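Local coordinates for flavocytochrome C3 fumarate reductase (Shewanella frigidimarina, PDB 1QO8), which catalyses the essentially one-way reduction of fumarate to succinate in vitro, using one FAD and four covalently bound c-type haems in each subunit of a homodimer, at residues Lys152-Ile162 with Ser331-Asp339; Phe411-Tyr421 with Asn483-Val494. All coordinates share one frame; numbering follows the deposited sequence.

Contact 1 (Lys152-Ile162 with Ser331-Asp339); sequences KAPFSGGNSMI and SNNITATGD. With FAD (flavin-adenine dinucleotide), chain G.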
loop_
_atom_site.group_PDB
_atom_site.type_symbol
_atom_site.label_atom_id
_atom_site.label_comp_id
_atom_site.label_asym_id
_atom_site.label_seq_id
_atom_site.Cartn_x
_atom_site.Cartn_y
_atom_site.Cartn_z
ATOM N N LYS A 152 14.468 -1.791 -20.279
ATOM C CA LYS A 152 14.823 -0.371 -20.353
ATOM C C LYS A 152 16.306 -0.109 -20.139
ATOM O O LYS A 152 16.691 1.075 -20.247
ATOM C CB LYS A 152 14.009 0.421 -19.315
ATOM C CG LYS A 152 14.457 -0.010 -17.852
ATOM C CD LYS A 152 13.651 0.793 -16.821
ATOM C CE LYS A 152 13.828 0.144 -15.349
ATOM N NZ LYS A 152 13.381 1.299 -14.449
ATOM N N ALA A 153 17.023 -1.117 -19.653
ATOM C CA ALA A 153 18.420 -0.860 -19.259
ATOM C C ALA A 153 19.361 -1.058 -20.475
ATOM O O ALA A 153 18.965 -1.688 -21.470
ATOM C CB ALA A 153 18.804 -1.893 -18.181
ATOM N N PRO A 154 20.605 -0.675 -20.300
ATOM C CA PRO A 154 21.678 -0.778 -21.266
ATOM C C PRO A 154 22.020 -2.213 -21.702
ATOM O O PRO A 154 22.541 -2.575 -22.729
ATOM C CB PRO A 154 22.875 -0.168 -20.554
ATOM C CG PRO A 154 22.384 0.548 -19.352
ATOM C CD PRO A 154 20.911 0.344 -19.217
ATOM N N PHE A 155 21.738 -3.158 -20.792
ATOM C CA PHE A 155 22.145 -4.532 -20.977
ATOM C C PHE A 155 21.047 -5.217 -20.194
ATOM O O PHE A 155 20.427 -4.737 -19.283
ATOM C CB PHE A 155 23.459 -5.064 -20.470
ATOM C CG PHE A 155 23.943 -4.494 -19.176
ATOM C CD1 PHE A 155 24.602 -3.276 -19.161
ATOM C CD2 PHE A 155 23.685 -5.144 -17.984
ATOM C CE1 PHE A 155 25.094 -2.709 -18.018
ATOM C CE2 PHE A 155 24.164 -4.574 -16.790
ATOM C CZ PHE A 155 24.873 -3.396 -16.824
ATOM N N SER A 156 20.843 -6.473 -20.490
ATOM C CA SER A 156 19.892 -7.172 -19.699
ATOM C C SER A 156 20.450 -7.915 -18.448
ATOM O O SER A 156 21.668 -7.993 -18.236
ATOM C CB SER A 156 19.246 -8.221 -20.540
ATOM O OG SER A 156 20.263 -9.156 -20.870
ATOM N N GLY A 157 19.464 -8.352 -17.647
ATOM C CA GLY A 157 19.784 -9.090 -16.424
ATOM C C GLY A 157 19.252 -8.557 -15.082
ATOM O O GLY A 157 19.062 -9.409 -14.190
ATOM N N GLY A 158 19.074 -7.231 -14.874
ATOM C CA GLY A 158 18.386 -6.722 -13.714
ATOM C C GLY A 158 19.114 -7.177 -12.384
ATOM O O GLY A 158 20.349 -7.105 -12.257
ATOM N N ASN A 159 18.310 -7.457 -11.345
ATOM C CA ASN A 159 18.855 -7.950 -10.085
ATOM C C ASN A 159 19.302 -9.405 -10.245
ATOM O O ASN A 159 20.192 -9.837 -9.497
ATOM C CB ASN A 159 17.854 -7.847 -8.907
ATOM C CG ASN A 159 17.804 -6.435 -8.341
ATOM O OD1 ASN A 159 18.793 -5.739 -8.297
ATOM N ND2 ASN A 159 16.624 -5.940 -7.880
ATOM N N SER A 160 18.598 -10.175 -11.073
ATOM C CA SER A 160 18.833 -11.568 -11.249
ATOM C C SER A 160 20.307 -11.870 -11.541
ATOM O O SER A 160 20.816 -12.788 -10.886
ATOM C CB SER A 160 18.069 -12.238 -12.421
ATOM O OG SER A 160 16.660 -12.112 -12.185
ATOM N N MET A 161 21.024 -11.003 -12.256
ATOM C CA MET A 161 22.353 -11.301 -12.709
ATOM C C MET A 161 23.369 -11.047 -11.616
ATOM O O MET A 161 24.551 -11.288 -11.803
ATOM C CB MET A 161 22.676 -10.378 -13.945
ATOM C CG MET A 161 22.929 -8.944 -13.608
ATOM S SD MET A 161 22.867 -7.712 -14.910
ATOM C CE MET A 161 24.362 -8.212 -15.861
ATOM N N ILE A 162 22.975 -10.352 -10.525
ATOM C CA ILE A 162 23.940 -10.109 -9.450
ATOM C C ILE A 162 23.641 -10.997 -8.264
ATOM O O ILE A 162 24.158 -10.721 -7.210
ATOM C CB ILE A 162 24.013 -8.662 -8.985
ATOM C CG1 ILE A 162 22.593 -8.223 -8.575
ATOM C CG2 ILE A 162 24.681 -7.821 -10.101
ATOM C CD1 ILE A 162 22.666 -6.790 -8.039
ATOM N N SER A 331 20.837 -3.051 -1.998
ATOM C CA SER A 331 21.842 -3.787 -2.698
ATOM C C SER A 331 21.477 -3.916 -4.197
ATOM O O SER A 331 22.069 -4.759 -4.809
ATOM C CB SER A 331 21.702 -5.173 -2.048
ATOM O OG SER A 331 20.321 -5.418 -2.353
ATOM N N ASN A 332 20.333 -3.395 -4.652
ATOM C CA ASN A 332 19.772 -3.695 -5.952
ATOM C C ASN A 332 20.524 -3.100 -7.129
ATOM O O ASN A 332 21.081 -2.024 -7.019
ATOM C CB ASN A 332 18.332 -3.114 -6.081
ATOM C CG ASN A 332 17.382 -3.952 -5.209
ATOM O OD1 ASN A 332 16.231 -4.067 -5.588
ATOM N ND2 ASN A 332 17.922 -4.644 -4.190
ATOM N N ASN A 333 20.288 -3.678 -8.313
ATOM C CA ASN A 333 20.615 -2.863 -9.519
ATOM C C ASN A 333 19.673 -1.667 -9.609
ATOM O O ASN A 333 18.512 -1.676 -9.100
ATOM C CB ASN A 333 20.402 -3.820 -10.687
ATOM C CG ASN A 333 20.963 -3.316 -12.005
ATOM O OD1 ASN A 333 21.307 -2.104 -12.080
ATOM N ND2 ASN A 333 21.149 -4.299 -12.864
ATOM N N ILE A 334 20.072 -0.567 -10.249
ATOM C CA ILE A 334 19.341 0.646 -10.432
ATOM C C ILE A 334 18.122 0.491 -11.381
ATOM O O ILE A 334 17.227 1.323 -11.316
ATOM C CB ILE A 334 20.229 1.789 -10.992
ATOM C CG1 ILE A 334 20.787 1.341 -12.354
ATOM C CG2 ILE A 334 21.350 2.073 -9.956
ATOM C CD1 ILE A 334 21.495 2.458 -13.096
ATOM N N THR A 335 17.849 -0.652 -11.944
ATOM C CA THR A 335 16.677 -0.973 -12.718
ATOM C C THR A 335 15.421 -1.219 -11.892
ATOM O O THR A 335 14.302 -1.163 -12.448
ATOM C CB THR A 335 16.938 -2.274 -13.533
ATOM O OG1 THR A 335 17.260 -3.270 -12.575
ATOM C CG2 THR A 335 18.055 -2.070 -14.541
ATOM N N ALA A 336 15.537 -1.293 -10.518
ATOM C CA ALA A 336 14.442 -1.899 -9.764
ATOM C C ALA A 336 13.579 -0.770 -9.178
ATOM O O ALA A 336 13.499 -0.589 -7.960
ATOM C CB ALA A 336 14.876 -2.856 -8.617
ATOM N N THR A 337 12.806 -0.121 -10.085
ATOM C CA THR A 337 12.098 1.079 -9.763
ATOM C C THR A 337 10.577 0.908 -9.718
ATOM O O THR A 337 9.921 1.965 -9.643
ATOM C CB THR A 337 12.523 2.320 -10.526
ATOM O OG1 THR A 337 12.242 2.165 -11.921
ATOM C CG2 THR A 337 14.042 2.610 -10.209
ATOM N N GLY A 338 10.118 -0.336 -9.702
ATOM C CA GLY A 338 8.697 -0.589 -9.387
ATOM C C GLY A 338 7.770 -0.267 -10.600
ATOM O O GLY A 338 6.542 -0.228 -10.398
ATOM N N ASP A 339 8.335 -0.158 -11.828
ATOM C CA ASP A 339 7.535 0.367 -12.927
ATOM C C ASP A 339 6.340 -0.543 -13.159
ATOM O O ASP A 339 5.242 -0.120 -13.571
ATOM C CB ASP A 339 8.358 0.411 -14.227
ATOM C CG ASP A 339 9.456 1.405 -14.275
ATOM O OD1 ASP A 339 9.508 2.331 -13.435
ATOM O OD2 ASP A 339 10.322 1.361 -15.190
HETATM P PA FAD G . 14.976 -8.546 -12.312
HETATM O O1A FAD G . 16.069 -9.559 -12.455
HETATM O O2A FAD G . 15.186 -7.384 -11.646
HETATM O O5B FAD G . 14.895 -7.974 -13.773
HETATM C C5B FAD G . 13.819 -7.052 -14.224
HETATM C C4B FAD G . 14.216 -6.514 -15.689
HETATM O O4B FAD G . 13.065 -5.601 -16.040
HETATM C C3B FAD G . 15.433 -5.534 -15.622
HETATM O O3B FAD G . 16.560 -5.822 -16.321
HETATM C C2B FAD G . 14.801 -4.095 -15.675
HETATM O O2B FAD G . 15.626 -3.086 -16.308
HETATM C C1B FAD G . 13.673 -4.369 -16.598
HETATM N N9A FAD G . 12.576 -3.400 -16.474
HETATM C C8A FAD G . 12.100 -2.784 -15.343
HETATM N N7A FAD G . 11.192 -1.887 -15.613
HETATM C C5A FAD G . 11.045 -1.900 -16.996
HETATM C C6A FAD G . 10.265 -1.085 -17.924
HETATM N N6A FAD G . 9.446 -0.139 -17.555
HETATM N N1A FAD G . 10.396 -1.441 -19.226
HETATM C C2A FAD G . 11.306 -2.370 -19.675
HETATM N N3A FAD G . 12.079 -3.152 -18.887
HETATM C C4A FAD G . 11.910 -2.837 -17.574
HETATM N N1 FAD G . 17.149 -14.435 -4.524
HETATM C C2 FAD G . 17.313 -15.729 -4.470
HETATM O O2 FAD G . 16.476 -16.571 -4.444
HETATM N N3 FAD G . 18.605 -16.336 -4.436
HETATM C C4 FAD G . 19.680 -15.453 -4.479
HETATM O O4 FAD G . 20.794 -15.886 -4.405
HETATM C C4X FAD G . 19.464 -14.008 -4.475
HETATM N N5 FAD G . 20.511 -13.169 -4.449
HETATM C C5X FAD G . 20.331 -11.830 -4.526
HETATM C C6 FAD G . 21.470 -11.012 -4.511
HETATM C C7 FAD G . 21.321 -9.649 -4.596
HETATM C C7M FAD G . 22.484 -8.708 -4.590
HETATM C C8 FAD G . 19.992 -9.110 -4.741
HETATM C C8M FAD G . 19.822 -7.630 -4.907
HETATM C C9 FAD G . 18.879 -9.910 -4.787
HETATM C C9A FAD G . 19.002 -11.275 -4.685
HETATM N N10 FAD G . 17.934 -12.195 -4.685
HETATM C C10 FAD G . 18.121 -13.519 -4.583
HETATM C "C1'" FAD G . 16.595 -11.771 -5.203
HETATM C "C2'" FAD G . 16.410 -12.282 -6.671
HETATM O "O2'" FAD G . 17.748 -12.041 -7.226
HETATM C "C3'" FAD G . 15.516 -11.224 -7.364
HETATM O "O3'" FAD G . 14.247 -11.124 -6.705
HETATM C "C4'" FAD G . 15.022 -11.869 -8.702
HETATM O "O4'" FAD G . 16.241 -11.984 -9.497
HETATM C "C5'" FAD G . 14.114 -10.786 -9.388
HETATM O "O5'" FAD G . 14.004 -11.308 -10.857
HETATM P P FAD G . 13.080 -10.643 -11.895
HETATM O O1P FAD G . 13.248 -11.484 -13.139
HETATM O O2P FAD G . 11.853 -10.557 -11.240
HETATM O O3P FAD G . 13.578 -9.283 -11.962
#

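Contact 2 (Phe411-Tyr421 with Asn483-Val494); sequences FAWIIFDNQLY and NMTQSPYYAVKV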
loop_
_atom_site.group_PDB
_atom_site.type_symbol
_atom_site.label_atom_id
_atom_site.label_comp_id
_atom_site.label_asym_id
_atom_site.label_seq_id
_atom_site.Cartn_x
_atom_site.Cartn_y
_atom_site.Cartn_z
ATOM N N PHE A 411 24.703 5.297 9.275
ATOM C CA PHE A 411 25.559 4.201 8.819
ATOM C C PHE A 411 26.490 3.757 9.960
ATOM O O PHE A 411 26.554 4.423 10.977
ATOM C CB PHE A 411 26.374 4.647 7.608
ATOM C CG PHE A 411 27.466 5.615 7.948
ATOM C CD1 PHE A 411 27.193 6.961 8.007
ATOM C CD2 PHE A 411 28.758 5.191 8.213
ATOM C CE1 PHE A 411 28.166 7.920 8.276
ATOM C CE2 PHE A 411 29.732 6.110 8.571
ATOM C CZ PHE A 411 29.462 7.481 8.589
ATOM N N ALA A 412 27.247 2.698 9.703
ATOM C CA ALA A 412 28.234 2.321 10.771
ATOM C C ALA A 412 29.476 1.890 10.032
ATOM O O ALA A 412 29.514 1.817 8.766
ATOM C CB ALA A 412 27.585 1.230 11.633
ATOM N N TRP A 413 30.517 1.612 10.765
ATOM C CA TRP A 413 31.734 0.994 10.239
ATOM C C TRP A 413 31.940 -0.416 10.781
ATOM O O TRP A 413 31.892 -0.663 12.006
ATOM C CB TRP A 413 32.871 1.896 10.712
ATOM C CG TRP A 413 32.979 3.248 10.090
ATOM C CD1 TRP A 413 32.730 4.444 10.672
ATOM C CD2 TRP A 413 33.489 3.544 8.768
ATOM N NE1 TRP A 413 32.983 5.446 9.774
ATOM C CE2 TRP A 413 33.478 4.929 8.623
ATOM C CE3 TRP A 413 33.999 2.773 7.750
ATOM C CZ2 TRP A 413 33.904 5.589 7.451
ATOM C CZ3 TRP A 413 34.433 3.378 6.574
ATOM C CH2 TRP A 413 34.359 4.794 6.439
ATOM N N ILE A 414 32.294 -1.385 9.942
ATOM C CA ILE A 414 32.693 -2.666 10.519
ATOM C C ILE A 414 34.227 -2.777 10.486
ATOM O O ILE A 414 34.760 -2.491 9.405
ATOM C CB ILE A 414 31.982 -3.836 9.870
ATOM C CG1 ILE A 414 30.516 -3.795 10.349
ATOM C CG2 ILE A 414 32.654 -5.158 10.185
ATOM C CD1 ILE A 414 29.594 -4.731 9.621
ATOM N N ILE A 415 34.803 -3.083 11.645
ATOM C CA ILE A 415 36.236 -2.817 11.960
ATOM C C ILE A 415 36.954 -4.058 12.460
ATOM O O ILE A 415 36.200 -4.876 12.971
ATOM C CB ILE A 415 36.183 -1.721 13.002
ATOM C CG1 ILE A 415 36.472 -0.549 12.063
ATOM C CG2 ILE A 415 36.722 -1.443 14.402
ATOM C CD1 ILE A 415 35.348 0.398 12.206
ATOM N N PHE A 416 38.209 -4.261 12.052
ATOM C CA PHE A 416 38.867 -5.511 12.429
ATOM C C PHE A 416 40.365 -5.316 12.207
ATOM O O PHE A 416 40.727 -4.280 11.624
ATOM C CB PHE A 416 38.333 -6.788 11.798
ATOM C CG PHE A 416 38.233 -6.627 10.295
ATOM C CD1 PHE A 416 39.345 -6.814 9.483
ATOM C CD2 PHE A 416 37.009 -6.185 9.741
ATOM C CE1 PHE A 416 39.166 -6.644 8.090
ATOM C CE2 PHE A 416 36.853 -6.037 8.354
ATOM C CZ PHE A 416 37.942 -6.246 7.535
ATOM N N ASP A 417 41.206 -6.266 12.689
ATOM C CA ASP A 417 42.656 -5.985 12.475
ATOM C C ASP A 417 43.154 -7.081 11.585
ATOM O O ASP A 417 42.308 -7.874 11.105
ATOM C CB ASP A 417 43.330 -5.933 13.862
ATOM C CG ASP A 417 43.509 -7.306 14.495
ATOM O OD1 ASP A 417 42.884 -8.345 14.128
ATOM O OD2 ASP A 417 44.341 -7.374 15.453
ATOM N N ASN A 418 44.433 -7.302 11.339
ATOM C CA ASN A 418 45.057 -8.328 10.498
ATOM C C ASN A 418 44.793 -9.718 10.905
ATOM O O ASN A 418 44.901 -10.636 10.078
ATOM C CB ASN A 418 46.597 -8.128 10.402
ATOM C CG ASN A 418 47.492 -9.051 9.612
ATOM O OD1 ASN A 418 48.583 -8.893 9.053
ATOM N ND2 ASN A 418 47.203 -10.330 9.313
ATOM N N GLN A 419 44.377 -10.007 12.188
ATOM C CA GLN A 419 44.056 -11.395 12.515
ATOM C C GLN A 419 42.816 -11.822 11.776
ATOM O O GLN A 419 42.568 -12.934 11.273
ATOM C CB GLN A 419 43.899 -11.654 14.068
ATOM C CG GLN A 419 44.873 -10.865 14.935
ATOM C CD GLN A 419 44.497 -10.898 16.424
ATOM O OE1 GLN A 419 44.405 -11.943 17.085
ATOM N NE2 GLN A 419 44.100 -9.783 16.995
ATOM N N LEU A 420 41.766 -10.919 11.827
ATOM C CA LEU A 420 40.555 -11.292 11.110
ATOM C C LEU A 420 40.911 -11.330 9.609
ATOM O O LEU A 420 40.468 -12.224 8.954
ATOM C CB LEU A 420 39.383 -10.272 11.291
ATOM C CG LEU A 420 38.015 -10.826 10.911
ATOM C CD1 LEU A 420 36.935 -10.204 11.849
ATOM C CD2 LEU A 420 37.592 -10.454 9.470
ATOM N N TYR A 421 41.612 -10.345 9.113
ATOM C CA TYR A 421 41.892 -10.252 7.664
ATOM C C TYR A 421 42.545 -11.550 7.227
ATOM O O TYR A 421 42.123 -12.165 6.251
ATOM C CB TYR A 421 42.846 -9.110 7.324
ATOM C CG TYR A 421 43.102 -8.857 5.834
ATOM C CD1 TYR A 421 42.241 -8.021 5.112
ATOM C CD2 TYR A 421 44.229 -9.383 5.189
ATOM C CE1 TYR A 421 42.513 -7.754 3.790
ATOM C CE2 TYR A 421 44.508 -9.160 3.868
ATOM C CZ TYR A 421 43.593 -8.326 3.152
ATOM O OH TYR A 421 43.825 -8.002 1.839
ATOM N N ASN A 483 40.739 -9.485 19.288
ATOM C CA ASN A 483 40.923 -8.118 19.647
ATOM C C ASN A 483 41.500 -7.411 18.419
ATOM O O ASN A 483 41.673 -8.046 17.379
ATOM C CB ASN A 483 42.095 -8.211 20.672
ATOM C CG ASN A 483 43.226 -8.800 19.802
ATOM O OD1 ASN A 483 43.059 -9.868 19.183
ATOM N ND2 ASN A 483 44.394 -8.338 19.582
ATOM N N MET A 484 41.920 -6.198 18.581
ATOM C CA MET A 484 42.441 -5.335 17.543
ATOM C C MET A 484 43.790 -4.840 18.080
ATOM O O MET A 484 43.867 -3.812 18.765
ATOM C CB MET A 484 41.428 -4.205 17.274
ATOM C CG MET A 484 40.196 -4.748 16.520
ATOM S SD MET A 484 38.982 -3.456 16.102
ATOM C CE MET A 484 39.974 -2.501 15.001
ATOM N N THR A 485 44.827 -5.598 17.786
ATOM C CA THR A 485 46.193 -5.299 18.196
ATOM C C THR A 485 47.155 -5.572 17.066
ATOM O O THR A 485 48.310 -5.146 17.231
ATOM C CB THR A 485 46.632 -6.297 19.321
ATOM O OG1 THR A 485 46.313 -7.607 18.840
ATOM C CG2 THR A 485 45.889 -6.089 20.618
ATOM N N GLN A 486 46.750 -6.228 15.951
ATOM C CA GLN A 486 47.773 -6.500 14.926
ATOM C C GLN A 486 47.502 -5.771 13.614
ATOM O O GLN A 486 46.420 -5.790 12.967
ATOM C CB GLN A 486 47.781 -8.000 14.695
ATOM C CG GLN A 486 48.202 -8.821 15.937
ATOM C CD GLN A 486 48.350 -10.273 15.519
ATOM O OE1 GLN A 486 48.562 -10.497 14.321
ATOM N NE2 GLN A 486 48.223 -11.230 16.421
ATOM N N SER A 487 48.464 -4.972 13.227
ATOM C CA SER A 487 48.351 -4.061 12.103
ATOM C C SER A 487 48.537 -4.535 10.716
ATOM O O SER A 487 49.003 -5.659 10.889
ATOM C CB SER A 487 49.240 -2.873 12.473
ATOM O OG SER A 487 50.113 -2.470 11.475
ATOM N N PRO A 488 47.603 -4.365 9.774
ATOM C CA PRO A 488 46.997 -3.093 9.496
ATOM C C PRO A 488 45.615 -3.189 10.193
ATOM O O PRO A 488 45.155 -4.298 10.463
ATOM C CB PRO A 488 46.837 -2.820 8.025
ATOM C CG PRO A 488 47.525 -3.926 7.325
ATOM C CD PRO A 488 47.915 -4.866 8.417
ATOM N N TYR A 489 44.942 -2.087 10.416
ATOM C CA TYR A 489 43.570 -2.065 10.886
ATOM C C TYR A 489 42.640 -1.647 9.728
ATOM O O TYR A 489 43.078 -0.894 8.877
ATOM C CB TYR A 489 43.393 -1.115 12.070
ATOM C CG TYR A 489 44.359 -1.500 13.212
ATOM C CD1 TYR A 489 45.636 -1.000 13.225
ATOM C CD2 TYR A 489 43.978 -2.373 14.179
ATOM C CE1 TYR A 489 46.509 -1.390 14.262
ATOM C CE2 TYR A 489 44.808 -2.744 15.224
ATOM C CZ TYR A 489 46.091 -2.229 15.242
ATOM O OH TYR A 489 46.925 -2.637 16.262
ATOM N N TYR A 490 41.441 -2.227 9.684
ATOM C CA TYR A 490 40.584 -2.119 8.521
ATOM C C TYR A 490 39.191 -1.614 8.889
ATOM O O TYR A 490 38.766 -1.909 10.006
ATOM C CB TYR A 490 40.352 -3.519 7.936
ATOM C CG TYR A 490 41.618 -4.083 7.321
ATOM C CD1 TYR A 490 42.012 -3.829 6.017
ATOM C CD2 TYR A 490 42.442 -4.879 8.136
ATOM C CE1 TYR A 490 43.204 -4.370 5.523
ATOM C CE2 TYR A 490 43.607 -5.441 7.664
ATOM C CZ TYR A 490 43.962 -5.179 6.349
ATOM O OH TYR A 490 45.130 -5.738 5.893
ATOM N N ALA A 491 38.515 -0.981 7.912
ATOM C CA ALA A 491 37.083 -0.701 8.101
ATOM C C ALA A 491 36.285 -0.738 6.778
ATOM O O ALA A 491 36.798 -0.302 5.736
ATOM C CB ALA A 491 36.910 0.690 8.677
ATOM N N VAL A 492 35.009 -1.142 6.888
ATOM C CA VAL A 492 34.122 -1.074 5.763
ATOM C C VAL A 492 32.867 -0.229 6.156
ATOM O O VAL A 492 32.329 -0.485 7.248
ATOM C CB VAL A 492 33.298 -2.282 5.354
ATOM C CG1 VAL A 492 33.094 -2.306 3.836
ATOM C CG2 VAL A 492 33.602 -3.557 6.061
ATOM N N LYS A 493 32.451 0.658 5.256
ATOM C CA LYS A 493 31.291 1.490 5.609
ATOM C C LYS A 493 29.975 0.835 5.253
ATOM O O LYS A 493 29.861 0.305 4.147
ATOM C CB LYS A 493 31.453 2.849 4.926
ATOM C CG LYS A 493 30.410 3.900 5.343
ATOM C CD LYS A 493 30.886 5.162 4.567
ATOM C CE LYS A 493 30.316 6.458 4.993
ATOM N NZ LYS A 493 30.890 7.559 4.077
ATOM N N VAL A 494 29.041 0.638 6.216
ATOM C CA VAL A 494 27.791 -0.093 5.912
ATOM C C VAL A 494 26.545 0.582 6.403
ATOM O O VAL A 494 26.589 1.519 7.179
ATOM C CB VAL A 494 27.813 -1.496 6.531
ATOM C CG1 VAL A 494 29.092 -2.218 6.093
ATOM C CG2 VAL A 494 27.801 -1.394 8.087
HETATM O O HOH W 1 40.059 -8.113 14.459
#

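Contact 1 (Lys152-Ile162 with Ser331-Asp339)
Lys-152 reaches Asp-339 and Thr-337 with an extended chain laid over one face of the FAD adenine, CG being set between the backbone N and the carbonyl carbon (chi1 67°). Its NZ forms a salt bridge with Asp-339 OD2 at 3.1 Å, from above the carboxylate plane, and a weak hydrogen bond with Thr-337 OG1. Asp-339 OD2 also accepts from FAD N6A (2.9 Å), while OD1 takes the Thr-337 hydroxyl and a salt bridge from Arg-272; a carboxylate suits so many donors. With an alanine here, Asp-339 OD2 would probably lose its ammonium partner, and the adenine face the aliphatic cover that Lys-152 gives it.

The two loops belong to the FAD-binding domain and line the dinucleotide from adenine to flavin. Gly-158 has a positive phi, and a CB there would clash with FAD O5B, so glycine fits. Its carbonyl O receives Asn-333 ND2 at 3.0 Å, nearly straight (174°) but from above the carbonyl plane. Asn-159 N binds FAD O2A (3.1 Å), ND2 gives a weak bond to Asn-332 OD1, and OD1 accepts Asn-333 N nearly in line with its C=O (161°), the very short 2.5 Å being doubtful. Ser-160 holds FAD O1A through N and OG; OG also accepts from FAD O4' and Ser-131 N.

Contact 2 (Phe411-Tyr421 with Asn483-Val494)
Strands 412-417 and 489-494 run antiparallel, their axes 4.5 Å apart at closest approach, with paired backbone bonds at Ala-412/Val-494, Ile-414/Val-492 and Phe-416/Tyr-490. Lys-493 has its CG anti to the backbone N (chi1 -172°), which carries the extended chain across a face of Trp-413 and then a face of Phe-411: CB packs over the six-membered ring of Trp-413, while CE sits 3.8 Å from the centroid of the Phe-411 ring, with NZ beyond in a cation-pi contact. A long aliphatic chain ending in a charge suits both neighbours. Small Ala-491 leaves room for Trp-413 CE3 and Ile-415 CG1.

This pair forms part of a mixed sheet, in which strand 381-383 flanks 412-417 on its other side; the region probably corresponds to the mobile clamp domain of flavocytochrome c3 fumarate reductases. Tyr-490 CB lies over a face of Phe-416, 3.3 Å from its CE1. The Tyr-490 and Tyr-421 rings, planes only 4° apart and centroids 4.6 Å apart, barely overlap, and Tyr-490 OH lies over the centre of the Tyr-421 ring.

Where the strand gives way to helix 418-423, Asp-417 is the N-cap, its OD1 accepting from Gln-419 N. Its OD2 is gripped three times: by Gln-486 N at 2.7 Å and Thr-485 N at 3.0 Å on the anti side, both somewhat out of the carboxylate plane, and by Gln-419 NE2 (2.9 Å) on the syn lone pair. Asn-418 N in turn binds Gln-486 O.

Both segments of contact 1 precede those of contact 2, and all four belong to the FAD-binding flavoprotein part. The contact centres are about 32 Å apart, and their nearest atoms, about 11 Å apart, do not touch. Contact 1 lies near the centre of the folded chain, around the cofactor, whereas contact 2 is about 28 Å from that centre, in what is probably the clamp domain, which moves over the active site and is open here. The long strand 489-505 relates them: its beginning pairs with 412-417, and further on it pairs with strand 329-330, which leads directly into 331-339. His-499, a probable succinate ligand, lies on that strand and bonds Ser-331, so one mixed sheet links the clamp to the surroundings of the flavin.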